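Local coordinates for protein coatomer subunit delta (Saccharomyces cerevisiae, PDB 5FJZ) that helps form the COPI vesicle coat, probably acting in Golgi-to-ER retrieval of dilysine-tagged proteins, and binds a tryptophan-based motif of Dsl1 through its mu-homology domain, at residues Thr32-Ser36 and Ala115-Ile121; Thr126-Ser130 and Glu214-Met220. Residues are numbered along the deposited sequence.

Contact 1. Residues Thr32-Ser36 and Ala115-Ile121; sequences TIHSS and AEDDSLI
Ile-33 spreads its side chain (chi1 m, chi2 t) across the inner side of the loop 115-121: CG2 lies 3.7 Å from Asp-117 O and 3.6 Å from Ile-121 CD1, while CD1 reaches Asp-118 CB at 3.7 Å. Phe-27 of strand 15-27 flanks this apolar patch. The backbones meet in one hydrogen bond, Glu-116 N to Ile-33 O (2.8 Å, 155°), and the same carbonyl oxygen also takes a CA-H...O contact from Ala-115 CA at 3.1 Å. CA atoms pair His-34 with Ala-115 (4.1 Å) and Ile-33 with Glu-116 (4.6 Å), after which Glu-116, in the left-handed region (66/19), turns the loop aside. Here the antiparallel pairing of strands 33-46 and 104-113, in the large sheet of the mu-homology domain, frays into the connection leading to strand 123-131. On the other flank of strand 33-46, His-34 (-86/-39) and Ser-35 both face Glu-26, forming a classic beta bulge; His-34 NE2 bonds to Arg-110 O of the second subunit. The loop shapes itself through an Asx turn, with Asp-117 OD1 accepting from Ser-119 N (2.9 Å) and OG (2.8 Å), then a type I turn closed by Ile-121 N to Asp-118 O (3.1 Å). Two waters fill the gap beside Ser-36. Ser-36 OG (chi1 p) donates to water 1 (2.7 Å) and accepts from water 2 (2.8 Å); each water donates to Asp-117 O (2.7 Å), and water 2 also accepts from Leu-120 N (2.8 Å).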
ATOM      1  N   THR A  32      12.327  14.416 -23.757  1.00 17.92           N
ATOM      2  CA  THR A  32      11.239  15.403 -23.595  1.00 17.83           C
ATOM      3  C   THR A  32      10.602  15.220 -22.221  1.00 17.34           C
ATOM      4  O   THR A  32      10.213  14.091 -21.896  1.00 19.83           O
ATOM      5  CB  THR A  32      10.126  15.176 -24.627  1.00 18.12           C
ATOM      6  OG1 THR A  32      10.696  15.266 -25.937  1.00 18.62           O
ATOM      7  CG2 THR A  32       9.035  16.237 -24.497  1.00 20.75           C
ATOM      8  N   ILE A  33      10.462  16.289 -21.470  1.00 16.12           N
ATOM      9  CA  ILE A  33       9.846  16.252 -20.122  1.00 17.41           C
ATOM     10  C   ILE A  33       8.361  15.986 -20.260  1.00 17.45           C
ATOM     11  O   ILE A  33       7.626  16.720 -20.937  1.00 16.80           O
ATOM     12  CB  ILE A  33      10.181  17.491 -19.347  1.00 17.35           C
ATOM     13  CG1 ILE A  33      11.711  17.683 -19.226  1.00 17.15           C
ATOM     14  CG2 ILE A  33       9.571  17.428 -17.962  1.00 20.26           C
ATOM     15  CD1 ILE A  33      12.133  19.078 -18.852  1.00 17.31           C
ATOM     16  N   HIS A  34       7.871  14.916 -19.641  1.00 13.72           N
ATOM     17  CA  HIS A  34       6.429  14.691 -19.460  1.00 12.71           C
ATOM     18  C   HIS A  34       5.748  15.309 -18.275  1.00 15.29           C
ATOM     19  O   HIS A  34       4.689  15.876 -18.422  1.00 14.18           O
ATOM     20  CB  HIS A  34       6.235  13.145 -19.435  1.00 15.29           C
ATOM     21  CG  HIS A  34       4.843  12.714 -19.154  1.00 16.13           C
ATOM     22  ND1 HIS A  34       4.426  12.377 -17.874  1.00 14.93           N
ATOM     23  CD2 HIS A  34       3.767  12.606 -19.955  1.00 13.89           C
ATOM     24  CE1 HIS A  34       3.143  12.134 -17.912  1.00 14.90           C
ATOM     25  NE2 HIS A  34       2.719  12.246 -19.166  1.00 13.86           N
ATOM     26  N   SER A  35       6.421  15.329 -17.098  1.00 13.36           N
ATOM     27  CA  SER A  35       5.801  15.753 -15.880  1.00 13.89           C
ATOM     28  C   SER A  35       6.774  15.734 -14.812  1.00 13.23           C
ATOM     29  O   SER A  35       7.868  15.126 -14.946  1.00 13.27           O
ATOM     30  CB  SER A  35       4.668  14.807 -15.444  1.00 16.13           C
ATOM     31  OG  SER A  35       5.176  13.470 -15.349  1.00 15.78           O
ATOM     32  N   SER A  36       6.431  16.435 -13.730  1.00 13.60           N
ATOM     33  CA  SER A  36       7.201  16.481 -12.551  1.00 15.67           C
ATOM     34  C   SER A  36       6.311  16.857 -11.358  1.00 16.83           C
ATOM     35  O   SER A  36       5.264  17.484 -11.484  1.00 17.48           O
ATOM     36  CB  SER A  36       8.500  17.352 -12.642  1.00 18.44           C
ATOM     37  OG  SER A  36       8.201  18.695 -13.023  1.00 18.20           O
ATOM     38  N   ALA A 115       4.313  18.951 -19.168  1.00 17.81           N
ATOM     39  CA  ALA A 115       5.202  18.548 -20.255  1.00 18.32           C
ATOM     40  C   ALA A 115       6.078  19.748 -20.666  1.00 19.96           C
ATOM     41  O   ALA A 115       5.637  20.906 -20.607  1.00 18.71           O
ATOM     42  CB  ALA A 115       4.411  18.042 -21.378  1.00 17.26           C
ATOM     43  N   GLU A 116       7.332  19.454 -20.888  1.00 22.28           N
ATOM     44  CA  GLU A 116       8.338  20.417 -21.384  1.00 21.81           C
ATOM     45  C   GLU A 116       8.664  21.559 -20.384  1.00 25.52           C
ATOM     46  O   GLU A 116       9.215  22.553 -20.778  1.00 26.18           O
ATOM     47  CB  GLU A 116       7.872  21.005 -22.702  1.00 21.94           C
ATOM     48  CG  GLU A 116       7.401  19.982 -23.692  1.00 24.73           C
ATOM     49  CD  GLU A 116       7.365  20.614 -25.087  1.00 36.89           C
ATOM     50  OE1 GLU A 116       6.518  21.462 -25.294  1.00 36.48           O
ATOM     51  OE2 GLU A 116       8.240  20.342 -25.932  1.00 38.91           O
ATOM     52  N   ASP A 117       8.362  21.401 -19.085  1.00 24.17           N
ATOM     53  CA  ASP A 117       8.660  22.436 -18.115  1.00 25.02           C
ATOM     54  C   ASP A 117       9.695  21.899 -17.148  1.00 24.66           C
ATOM     55  O   ASP A 117       9.424  20.858 -16.505  1.00 23.81           O
ATOM     56  CB  ASP A 117       7.363  22.794 -17.395  1.00 29.47           C
ATOM     57  CG  ASP A 117       7.535  23.860 -16.337  1.00 30.54           C
ATOM     58  OD1 ASP A 117       8.666  24.040 -15.788  1.00 30.03           O
ATOM     59  OD2 ASP A 117       6.503  24.494 -16.025  1.00 28.95           O
ATOM     60  N   ASP A 118      10.866  22.543 -17.074  1.00 24.25           N
ATOM     61  CA  ASP A 118      11.995  22.054 -16.295  1.00 24.51           C
ATOM     62  C   ASP A 118      12.181  22.747 -14.976  1.00 23.68           C
ATOM     63  O   ASP A 118      13.208  22.519 -14.284  1.00 23.55           O
ATOM     64  CB  ASP A 118      13.322  22.067 -17.113  1.00 29.51           C
ATOM     65  CG  ASP A 118      13.720  23.477 -17.584  1.00 33.15           C
ATOM     66  OD1 ASP A 118      13.318  24.452 -16.931  1.00 35.34           O
ATOM     67  OD2 ASP A 118      14.397  23.581 -18.635  1.00 36.77           O
ATOM     68  N   SER A 119      11.221  23.570 -14.567  1.00 22.03           N
ATOM     69  CA  SER A 119      11.435  24.387 -13.393  1.00 25.70           C
ATOM     70  C   SER A 119      11.642  23.631 -12.102  1.00 26.68           C
ATOM     71  O   SER A 119      12.365  24.115 -11.175  1.00 21.27           O
ATOM     72  CB  SER A 119      10.323  25.460 -13.237  1.00 32.36           C
ATOM     73  OG  SER A 119       9.074  24.834 -13.101  1.00 34.78           O
ATOM     74  N   LEU A 120      11.106  22.410 -12.024  1.00 18.83           N
ATOM     75  CA  LEU A 120      11.259  21.614 -10.817  1.00 18.40           C
ATOM     76  C   LEU A 120      12.325  20.525 -10.897  1.00 15.89           C
ATOM     77  O   LEU A 120      12.442  19.750  -9.938  1.00 16.60           O
ATOM     78  CB  LEU A 120       9.934  20.871 -10.537  1.00 16.76           C
ATOM     79  CG  LEU A 120       8.771  21.536  -9.780  1.00 19.22           C
ATOM     80  CD1 LEU A 120       8.834  23.001  -9.441  1.00 19.97           C
ATOM     81  CD2 LEU A 120       7.364  21.000 -10.107  1.00 18.03           C
ATOM     82  N   ILE A 121      12.996  20.384 -12.051  1.00 16.61           N
ATOM     83  CA  ILE A 121      13.884  19.226 -12.317  1.00 16.72           C
ATOM     84  C   ILE A 121      15.345  19.560 -11.978  1.00 17.42           C
ATOM     85  O   ILE A 121      15.890  20.518 -12.544  1.00 20.37           O
ATOM     86  CB  ILE A 121      13.604  18.783 -13.754  1.00 18.47           C
ATOM     87  CG1 ILE A 121      12.168  18.127 -13.716  1.00 19.06           C
ATOM     88  CG2 ILE A 121      14.678  17.869 -14.299  1.00 18.29           C
ATOM     89  CD1 ILE A 121      11.590  17.691 -15.044  1.00 17.26           C
TER
HETATM   90  O   HOH W   1       7.699  18.970 -15.672  1.00 14.90           O
HETATM   91  O   HOH W   2       9.926  20.742 -13.887  1.00 21.43           O

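Contact 2. Residues Thr126-Ser130 and Glu214-Met220. Unlike the reference sequence in segment 126-130: Ala-128 (reference Trp).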
ATOM      1  N   THR A 126      18.218  11.932 -21.019  1.00 17.00           N
ATOM      2  CA  THR A 126      17.949  11.554 -22.316  1.00 18.25           C
ATOM      3  C   THR A 126      18.641  10.244 -22.580  1.00 18.37           C
ATOM      4  O   THR A 126      19.689   9.964 -21.966  1.00 15.93           O
ATOM      5  CB  THR A 126      18.583  12.564 -23.342  1.00 24.20           C
ATOM      6  OG1 THR A 126      18.080  13.884 -23.124  1.00 29.07           O
ATOM      7  CG2 THR A 126      18.213  12.162 -24.735  1.00 25.93           C
ATOM      8  N   THR A 127      18.093   9.460 -23.465  1.00 16.28           N
ATOM      9  CA  THR A 127      18.719   8.175 -23.775  1.00 19.67           C
ATOM     10  C   THR A 127      18.900   8.007 -25.273  1.00 20.67           C
ATOM     11  O   THR A 127      18.090   8.494 -26.056  1.00 20.22           O
ATOM     12  CB  THR A 127      17.934   6.995 -23.185  1.00 19.39           C
ATOM     13  OG1 THR A 127      16.646   6.867 -23.767  1.00 19.75           O
ATOM     14  CG2 THR A 127      17.735   7.152 -21.699  1.00 21.66           C
ATOM     15  N   ALA A 128      19.918   7.212 -25.629  1.00 19.20           N
ATOM     16  CA  ALA A 128      20.162   6.790 -26.996  1.00 21.76           C
ATOM     17  C   ALA A 128      20.526   5.323 -26.949  1.00 22.12           C
ATOM     18  O   ALA A 128      21.266   4.880 -26.117  1.00 21.15           O
ATOM     19  CB  ALA A 128      21.269   7.618 -27.591  1.00 23.31           C
ATOM     20  N   VAL A 129      19.888   4.546 -27.785  1.00 19.59           N
ATOM     21  CA  VAL A 129      20.065   3.104 -27.767  1.00 21.56           C
ATOM     22  C   VAL A 129      20.351   2.607 -29.200  1.00 21.71           C
ATOM     23  O   VAL A 129      19.754   3.109 -30.128  1.00 23.60           O
ATOM     24  CB  VAL A 129      18.805   2.449 -27.205  1.00 23.78           C
ATOM     25  CG1 VAL A 129      18.881   0.941 -27.381  1.00 27.24           C
ATOM     26  CG2 VAL A 129      18.622   2.790 -25.731  1.00 23.97           C
ATOM     27  N   SER A 130      21.206   1.601 -29.346  1.00 26.47           N
ATOM     28  CA  SER A 130      21.402   0.931 -30.632  1.00 26.28           C
ATOM     29  C   SER A 130      21.889  -0.521 -30.405  1.00 28.71           C
ATOM     30  O   SER A 130      22.445  -0.833 -29.362  1.00 23.76           O
ATOM     31  CB  SER A 130      22.375   1.744 -31.490  1.00 31.78           C
ATOM     32  OG  SER A 130      23.656   1.706 -30.877  1.00 32.08           O
ATOM     33  N   GLU A 214      14.348  -3.610 -27.570  1.00 27.06           N
ATOM     34  CA  GLU A 214      14.627  -2.273 -27.117  1.00 27.03           C
ATOM     35  C   GLU A 214      13.671  -1.807 -26.003  1.00 24.94           C
ATOM     36  O   GLU A 214      14.123  -1.268 -24.998  1.00 25.76           O
ATOM     37  CB  GLU A 214      14.588  -1.332 -28.305  1.00 28.84           C
ATOM     38  CG  GLU A 214      14.995   0.074 -27.965  1.00 32.62           C
ATOM     39  CD  GLU A 214      15.410   0.867 -29.188  1.00 36.28           C
ATOM     40  OE1 GLU A 214      15.918   0.293 -30.170  1.00 34.77           O
ATOM     41  OE2 GLU A 214      15.213   2.078 -29.176  1.00 39.57           O
ATOM     42  N   ASP A 215      12.377  -2.048 -26.166  1.00 28.02           N
ATOM     43  CA  ASP A 215      11.357  -1.524 -25.227  1.00 26.70           C
ATOM     44  C   ASP A 215      11.478  -2.159 -23.822  1.00 22.02           C
ATOM     45  O   ASP A 215      11.022  -1.559 -22.871  1.00 21.01           O
ATOM     46  CB  ASP A 215       9.935  -1.669 -25.723  1.00 29.15           C
ATOM     47  CG  ASP A 215       9.611  -0.816 -26.933  1.00 35.08           C
ATOM     48  OD1 ASP A 215      10.182   0.287 -27.091  1.00 33.03           O
ATOM     49  OD2 ASP A 215       8.775  -1.283 -27.741  1.00 32.12           O
ATOM     50  N   ALA A 216      12.192  -3.270 -23.702  1.00 21.84           N
ATOM     51  CA  ALA A 216      12.425  -3.962 -22.459  1.00 21.88           C
ATOM     52  C   ALA A 216      13.411  -3.248 -21.570  1.00 22.26           C
ATOM     53  O   ALA A 216      13.509  -3.498 -20.358  1.00 21.90           O
ATOM     54  CB  ALA A 216      12.984  -5.353 -22.740  1.00 25.20           C
ATOM     55  N   LEU A 217      14.162  -2.323 -22.173  1.00 17.78           N
ATOM     56  CA  LEU A 217      15.126  -1.572 -21.423  1.00 19.11           C
ATOM     57  C   LEU A 217      14.439  -0.468 -20.617  1.00 17.26           C
ATOM     58  O   LEU A 217      15.109   0.234 -19.881  1.00 16.84           O
ATOM     59  CB  LEU A 217      16.156  -0.942 -22.387  1.00 18.69           C
ATOM     60  CG  LEU A 217      17.064  -1.813 -23.236  1.00 18.91           C
ATOM     61  CD1 LEU A 217      17.745  -0.915 -24.295  1.00 21.41           C
ATOM     62  CD2 LEU A 217      18.104  -2.460 -22.379  1.00 18.36           C
ATOM     63  N   TYR A 218      13.127  -0.241 -20.826  1.00 16.96           N
ATOM     64  CA  TYR A 218      12.437   0.877 -20.204  1.00 18.48           C
ATOM     65  C   TYR A 218      11.286   0.388 -19.284  1.00 21.98           C
ATOM     66  O   TYR A 218      10.781  -0.712 -19.503  1.00 20.85           O
ATOM     67  CB  TYR A 218      11.873   1.802 -21.285  1.00 18.93           C
ATOM     68  CG  TYR A 218      12.930   2.474 -22.070  1.00 17.62           C
ATOM     69  CD1 TYR A 218      13.504   3.644 -21.659  1.00 17.77           C
ATOM     70  CD2 TYR A 218      13.321   1.949 -23.302  1.00 18.80           C
ATOM     71  CE1 TYR A 218      14.534   4.240 -22.414  1.00 18.32           C
ATOM     72  CE2 TYR A 218      14.357   2.495 -24.030  1.00 17.56           C
ATOM     73  CZ  TYR A 218      14.955   3.634 -23.591  1.00 18.01           C
ATOM     74  OH  TYR A 218      15.953   4.207 -24.355  1.00 15.39           O
ATOM     75  N   PRO A 219      10.906   1.139 -18.224  1.00 20.66           N
ATOM     76  CA  PRO A 219      11.466   2.420 -17.730  1.00 20.45           C
ATOM     77  C   PRO A 219      12.871   2.307 -17.108  1.00 17.89           C
ATOM     78  O   PRO A 219      13.196   1.376 -16.360  1.00 17.61           O
ATOM     79  CB  PRO A 219      10.412   2.889 -16.765  1.00 20.55           C
ATOM     80  CG  PRO A 219       9.733   1.612 -16.223  1.00 23.00           C
ATOM     81  CD  PRO A 219       9.879   0.571 -17.294  1.00 22.80           C
ATOM     82  N   MET A 220      13.735   3.250 -17.404  1.00 19.27           N
ATOM     83  CA  MET A 220      14.988   3.372 -16.696  1.00 20.19           C
ATOM     84  C   MET A 220      14.784   4.352 -15.529  1.00 18.71           C
ATOM     85  O   MET A 220      14.259   5.448 -15.716  1.00 21.29           O
ATOM     86  CB  MET A 220      16.080   3.932 -17.637  1.00 19.45           C
ATOM     87  CG  MET A 220      16.340   3.069 -18.856  1.00 21.21           C
ATOM     88  SD  MET A 220      17.657   3.714 -19.916  1.00 22.68           S
ATOM     89  CE  MET A 220      17.624   2.488 -21.230  1.00 24.84           C
TER
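Glu-214 opens a 3-10 turn and leans its carboxylate carbon on strand 123-131, CD to Val-129 CG1 3.9 Å; their CA atoms are 7.7 Å apart, too far for backbone pairing. The turn is defined by i-to-i+3 bonds, Leu-217 N to Glu-214 O (3.0 Å) and Tyr-218 N to Asp-215 O (3.2 Å). Asp-215 faces elsewhere, forming salt bridges with Arg-29 and with Arg-91 of the second subunit. Leu-217 then places CD1 3.8 Å from Val-129 CG1, and Phe-138 of the adjoining strand touches Glu-214, Leu-217 and Val-129 alike. The segment belongs to the connection from strand 202-210, in the smaller, antiparallel sheet of the mu-homology domain, to strand 220-229 of the larger, mixed sheet, and on its way it packs against strand 123-131 at the margin of the smaller sheet. Tyr-218 (chi1 m) extends its ring toward that strand: OH stands 3.3 Å from Val-129 CG2 and 2.8 Å from Thr-127 OG1, a hydrogen-bonding distance, with OG1 near the ring plane at its edge. Thr-127 OG1 also bonds to Arg-29 O, and the backbones of these two residues are hydrogen-bonded. Arg-29 makes a cation-pi contact with the same ring. The peptide bond before Pro-219 is cis, and the chain then enters strand 220-229 at Met-220, whose chi1 m and chi2 t bring SD to 3.9 Å from Thr-127 CG2. Thr-127 and Val-129 point their CA-CB bonds toward the segment, whereas Ala-128, replacing the reference tryptophan, points away.

Overall arrangement
Both contacts set one strand against a connecting segment, and each is only partly buried. Their centres lie 19 Å apart; the nearest atoms come to about 6 Å without touching. The chain passes from loop 115-121 of contact 1 almost directly into strand 123-131, which supplies Thr-126-Ser-130 to contact 2. Contact 1 lies nearer the middle of the chain (15 Å against 24 Å from its centre), buries more area (422 against 248 Å²), and combines the packing of Ile-33 with a backbone hydrogen bond and two bridging waters. Contact 2 works through side chains alone, mostly apolar with a Tyr-Thr hydroxyl pair. The second subunit reaches four residues of contact 1, but in contact 2 it meets Asp-215, which does not touch the strand.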